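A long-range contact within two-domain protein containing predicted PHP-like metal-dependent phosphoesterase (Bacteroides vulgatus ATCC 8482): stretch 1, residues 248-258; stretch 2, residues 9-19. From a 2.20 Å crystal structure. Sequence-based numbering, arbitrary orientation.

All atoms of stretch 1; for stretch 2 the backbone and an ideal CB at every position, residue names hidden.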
# COMPACT_ATOMS: atom_id res chain seq x y z
N ASP B 248 20.11 -29.19 6.31
CA ASP B 248 20.47 -29.94 5.10
C ASP B 248 19.57 -29.57 3.94
O ASP B 248 19.82 -29.90 2.80
CB ASP B 248 20.44 -31.44 5.32
CG ASP B 248 19.04 -31.95 5.57
OD1 ASP B 248 18.05 -31.25 5.25
OD2 ASP B 248 18.93 -33.06 6.09
N LEU B 249 18.51 -28.86 4.27
CA LEU B 249 17.57 -28.37 3.28
C LEU B 249 17.71 -26.85 3.11
O LEU B 249 17.71 -26.34 1.99
CB LEU B 249 16.13 -28.73 3.65
CG LEU B 249 15.68 -30.17 3.38
CD1 LEU B 249 14.24 -30.31 3.80
CD2 LEU B 249 15.87 -30.50 1.90
N LEU B 250 17.87 -26.15 4.24
CA LEU B 250 17.95 -24.67 4.23
C LEU B 250 19.25 -24.19 3.62
O LEU B 250 19.30 -23.21 2.88
CB LEU B 250 17.73 -24.05 5.63
CG LEU B 250 16.30 -23.49 5.83
CD1 LEU B 250 15.18 -24.42 5.35
CD2 LEU B 250 16.09 -23.02 7.30
N ARG B 251 20.31 -24.95 3.89
CA ARG B 251 21.61 -24.57 3.37
C ARG B 251 21.57 -24.51 1.85
O ARG B 251 21.89 -23.49 1.27
CB ARG B 251 22.72 -25.53 3.84
CG ARG B 251 24.06 -25.29 3.17
CD ARG B 251 25.15 -26.15 3.84
NE ARG B 251 25.08 -25.96 5.29
CZ ARG B 251 25.54 -24.87 5.93
NH1 ARG B 251 26.11 -23.91 5.23
NH2 ARG B 251 25.43 -24.74 7.25
N PRO B 252 21.19 -25.62 1.18
CA PRO B 252 21.17 -25.54 -0.27
C PRO B 252 20.15 -24.59 -0.83
O PRO B 252 20.28 -24.15 -1.98
CB PRO B 252 20.81 -26.98 -0.70
CG PRO B 252 20.26 -27.64 0.53
CD PRO B 252 21.05 -27.00 1.65
N PHE B 253 19.14 -24.28 -0.03
CA PHE B 253 18.01 -23.39 -0.46
C PHE B 253 18.53 -21.97 -0.47
O PHE B 253 18.33 -21.21 -1.41
CB PHE B 253 16.79 -23.57 0.46
CG PHE B 253 15.57 -22.80 0.04
CD1 PHE B 253 14.79 -23.23 -1.03
CD2 PHE B 253 15.17 -21.67 0.74
CE1 PHE B 253 13.65 -22.53 -1.42
CE2 PHE B 253 14.03 -20.96 0.34
CZ PHE B 253 13.27 -21.40 -0.74
N PHE B 254 19.29 -21.65 0.56
CA PHE B 254 19.86 -20.32 0.67
C PHE B 254 20.78 -20.06 -0.48
O PHE B 254 20.84 -18.98 -1.01
CB PHE B 254 20.65 -20.13 1.96
CG PHE B 254 21.31 -18.77 2.06
CD1 PHE B 254 20.55 -17.64 2.30
CD2 PHE B 254 22.68 -18.62 1.90
CE1 PHE B 254 21.13 -16.39 2.40
CE2 PHE B 254 23.27 -17.34 2.00
CZ PHE B 254 22.50 -16.25 2.25
N GLU B 255 21.51 -21.10 -0.84
CA GLU B 255 22.49 -21.04 -1.94
C GLU B 255 21.80 -20.69 -3.26
O GLU B 255 22.36 -20.06 -4.15
CB GLU B 255 23.26 -22.36 -2.03
CG GLU B 255 24.48 -22.37 -2.93
CD GLU B 255 24.14 -22.50 -4.39
OE1 GLU B 255 23.32 -23.39 -4.74
OE2 GLU B 255 24.72 -21.74 -5.21
N LYS B 256 20.54 -21.05 -3.35
CA LYS B 256 19.74 -20.79 -4.55
C LYS B 256 19.05 -19.42 -4.48
O LYS B 256 18.57 -18.89 -5.48
CB LYS B 256 18.64 -21.84 -4.67
CG LYS B 256 19.12 -23.23 -4.84
CD LYS B 256 19.54 -23.48 -6.22
CE LYS B 256 19.56 -24.96 -6.48
NZ LYS B 256 19.97 -25.19 -7.88
N CYS B 257 19.05 -18.85 -3.28
CA CYS B 257 18.33 -17.58 -3.01
C CYS B 257 19.14 -16.35 -3.37
O CYS B 257 18.61 -15.27 -3.58
CB CYS B 257 17.93 -17.47 -1.54
SG CYS B 257 16.55 -18.52 -1.05
N VAL B 258 20.45 -16.56 -3.40
CA VAL B 258 21.38 -15.47 -3.69
C VAL B 258 22.30 -15.83 -4.83
O VAL B 258 22.62 -16.99 -5.07
CB VAL B 258 22.23 -15.05 -2.44
CG1 VAL B 258 21.34 -14.43 -1.37
CG2 VAL B 258 23.03 -16.24 -1.88
N UNK B 9 7.82 -16.26 -5.75
CA UNK B 9 9.14 -16.43 -6.36
C UNK B 9 10.23 -16.88 -5.41
O UNK B 9 10.86 -16.08 -4.74
CB UNK B 9 9.57 -15.11 -7.01
N UNK B 10 10.38 -18.19 -5.37
CA UNK B 10 11.41 -18.85 -4.56
C UNK B 10 12.05 -19.91 -5.46
O UNK B 10 11.46 -20.30 -6.47
CB UNK B 10 10.83 -19.46 -3.28
N UNK B 11 13.24 -20.35 -5.11
CA UNK B 11 13.84 -21.34 -5.98
C UNK B 11 13.48 -22.77 -5.68
O UNK B 11 12.78 -23.10 -4.69
CB UNK B 11 15.36 -21.20 -5.93
N UNK B 12 14.02 -23.60 -6.56
CA UNK B 12 13.87 -25.04 -6.49
C UNK B 12 15.17 -25.66 -6.14
O UNK B 12 16.17 -25.30 -6.67
CB UNK B 12 13.34 -25.62 -7.81
N UNK B 13 15.12 -26.63 -5.25
CA UNK B 13 16.30 -27.41 -4.96
C UNK B 13 16.50 -28.31 -6.16
O UNK B 13 15.54 -28.65 -6.87
CB UNK B 13 16.17 -28.20 -3.66
N UNK B 14 17.75 -28.66 -6.39
CA UNK B 14 18.12 -29.66 -7.42
C UNK B 14 17.35 -30.97 -7.23
O UNK B 14 17.34 -31.56 -6.14
CB UNK B 14 19.62 -29.94 -7.38
N UNK B 15 16.72 -31.41 -8.31
CA UNK B 15 15.94 -32.64 -8.29
C UNK B 15 14.49 -32.43 -7.87
O UNK B 15 13.62 -33.27 -8.12
CB UNK B 15 16.60 -33.65 -7.35
N UNK B 16 14.22 -31.30 -7.24
CA UNK B 16 12.86 -31.06 -6.73
C UNK B 16 12.17 -29.81 -7.22
O UNK B 16 12.79 -28.90 -7.67
CB UNK B 16 12.90 -31.00 -5.20
N UNK B 17 10.85 -29.83 -7.17
CA UNK B 17 10.07 -28.66 -7.48
C UNK B 17 9.44 -28.12 -6.21
O UNK B 17 8.77 -28.84 -5.47
CB UNK B 17 9.00 -28.98 -8.53
N UNK B 18 9.67 -26.84 -5.94
CA UNK B 18 9.13 -26.20 -4.72
C UNK B 18 7.65 -25.86 -4.85
O UNK B 18 7.19 -25.01 -5.67
CB UNK B 18 9.91 -24.93 -4.40
N UNK B 19 6.89 -26.53 -4.02
CA UNK B 19 5.45 -26.31 -3.96
C UNK B 19 5.05 -25.59 -2.68
O UNK B 19 5.63 -25.80 -1.55
CB UNK B 19 4.71 -27.64 -4.07

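Position 9 has no atom of stretch 1 within 5.5 Å of its ideal CB, so this contact sets no preference there; the residue is Q9, and it makes no contact.

At position 10 CA-to-CB points sideways, and the ideal CB lies 4.0 Å from CZ of F253. An apolar side chain of modest size would suit the edge of that ring. The residue is V10, which packs there.

Position 11 points toward the helix. Its ideal CB is 3.6 Å from K256 CB and 5.0 Å from F253 CE1, which favours a compact apolar group; phi of -87° also admits proline. The residue is P11. Its CG reaches K256 CB at 3.5 Å and C257 SG at 4.0 Å, while its CD lies 3.6 Å from F253 CE1. P11 O is 3.4 Å from F253 CE1, near the plane of the ring.

Position 12 points away, leaving the side chain undetermined by stretch 1; only the backbone takes part, its O lying 3.4 Å from K256 CE. The residue is D12, whose OD1 turns back within its own stretch to accept a hydrogen bond from the backbone N of 18 (2.7 Å, 169° at the hydrogen).

At position 13 CB points sideways, 5.5 Å from K256 CE, but L249, P252 and F253 offer an apolar surface farther out. A long aliphatic chain, leucine or perhaps methionine, could reach it. The residue is L13, with chi1 m and chi2 t: CD1 meets L249 CD2 at 3.8 Å, and CD2 lies 3.9 Å from P252 CB and 4.0 Å from F253 CB.

Position 14 again points sideways, yet its ideal CB is 4.8 Å from K256 NZ. That positive charge favours an acid, though a neutral acceptor could also serve. The residue is D14; its OD1 accepts a hydrogen bond from K256 NZ at 2.9 Å, as part of a salt bridge.

Position 15 has phi/psi of 88/-18°, where a CB would jam against the preceding carbonyl O. This calls for glycine, and G15 sits in the type II turn from L13 to position 16.

Positions 16, 17 and 19 are out of reach and unconstrained by the helix; they are Y16, T17 and L19.

Position 18 points toward stretch 1, its ideal CB 5.3 Å from F253 CE1, so a small or medium side chain fits. The residue is T18. Its OG1 approaches F253 CE1 at 4.4 Å and donates a hydrogen bond to P11 O at 2.8 Å.

Stretch 2 9-19: QVPDLDGYTTL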
# COMPACT_ATOMS: atom_id res chain seq x y z
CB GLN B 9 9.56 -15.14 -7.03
CG GLN B 9 8.62 -14.75 -8.18
CD GLN B 9 9.11 -13.50 -8.84
OE1 GLN B 9 10.22 -13.45 -9.37
NE2 GLN B 9 8.31 -12.46 -8.78
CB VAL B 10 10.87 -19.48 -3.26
CG1 VAL B 10 10.47 -18.38 -2.26
CG2 VAL B 10 9.72 -20.42 -3.55
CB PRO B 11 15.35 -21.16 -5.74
CG PRO B 11 15.48 -20.46 -4.38
CD PRO B 11 14.09 -20.04 -3.94
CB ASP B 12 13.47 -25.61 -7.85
CG ASP B 12 12.10 -25.16 -8.29
OD1 ASP B 12 11.16 -25.11 -7.44
OD2 ASP B 12 11.99 -24.86 -9.48
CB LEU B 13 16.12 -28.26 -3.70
CG LEU B 13 15.93 -27.53 -2.39
CD1 LEU B 13 15.62 -28.52 -1.28
CD2 LEU B 13 17.16 -26.69 -2.05
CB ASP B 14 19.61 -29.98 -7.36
CG ASP B 14 20.47 -28.82 -7.87
OD1 ASP B 14 19.90 -27.96 -8.56
OD2 ASP B 14 21.69 -28.78 -7.59
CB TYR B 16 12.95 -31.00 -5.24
CG TYR B 16 13.55 -32.24 -4.65
CD1 TYR B 16 12.81 -33.41 -4.56
CD2 TYR B 16 14.83 -32.23 -4.18
CE1 TYR B 16 13.36 -34.55 -4.03
CE2 TYR B 16 15.38 -33.34 -3.64
CZ TYR B 16 14.64 -34.50 -3.57
OH TYR B 16 15.21 -35.63 -3.03
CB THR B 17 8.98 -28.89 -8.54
OG1 THR B 17 8.33 -27.64 -8.76
CG2 THR B 17 7.93 -29.92 -8.11
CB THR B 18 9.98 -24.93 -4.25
OG1 THR B 18 11.32 -25.32 -3.91
CG2 THR B 18 9.33 -24.26 -3.02
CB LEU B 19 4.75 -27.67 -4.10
CG LEU B 19 5.11 -28.53 -5.31
CD1 LEU B 19 4.48 -29.93 -5.18
CD2 LEU B 19 4.71 -27.80 -6.67
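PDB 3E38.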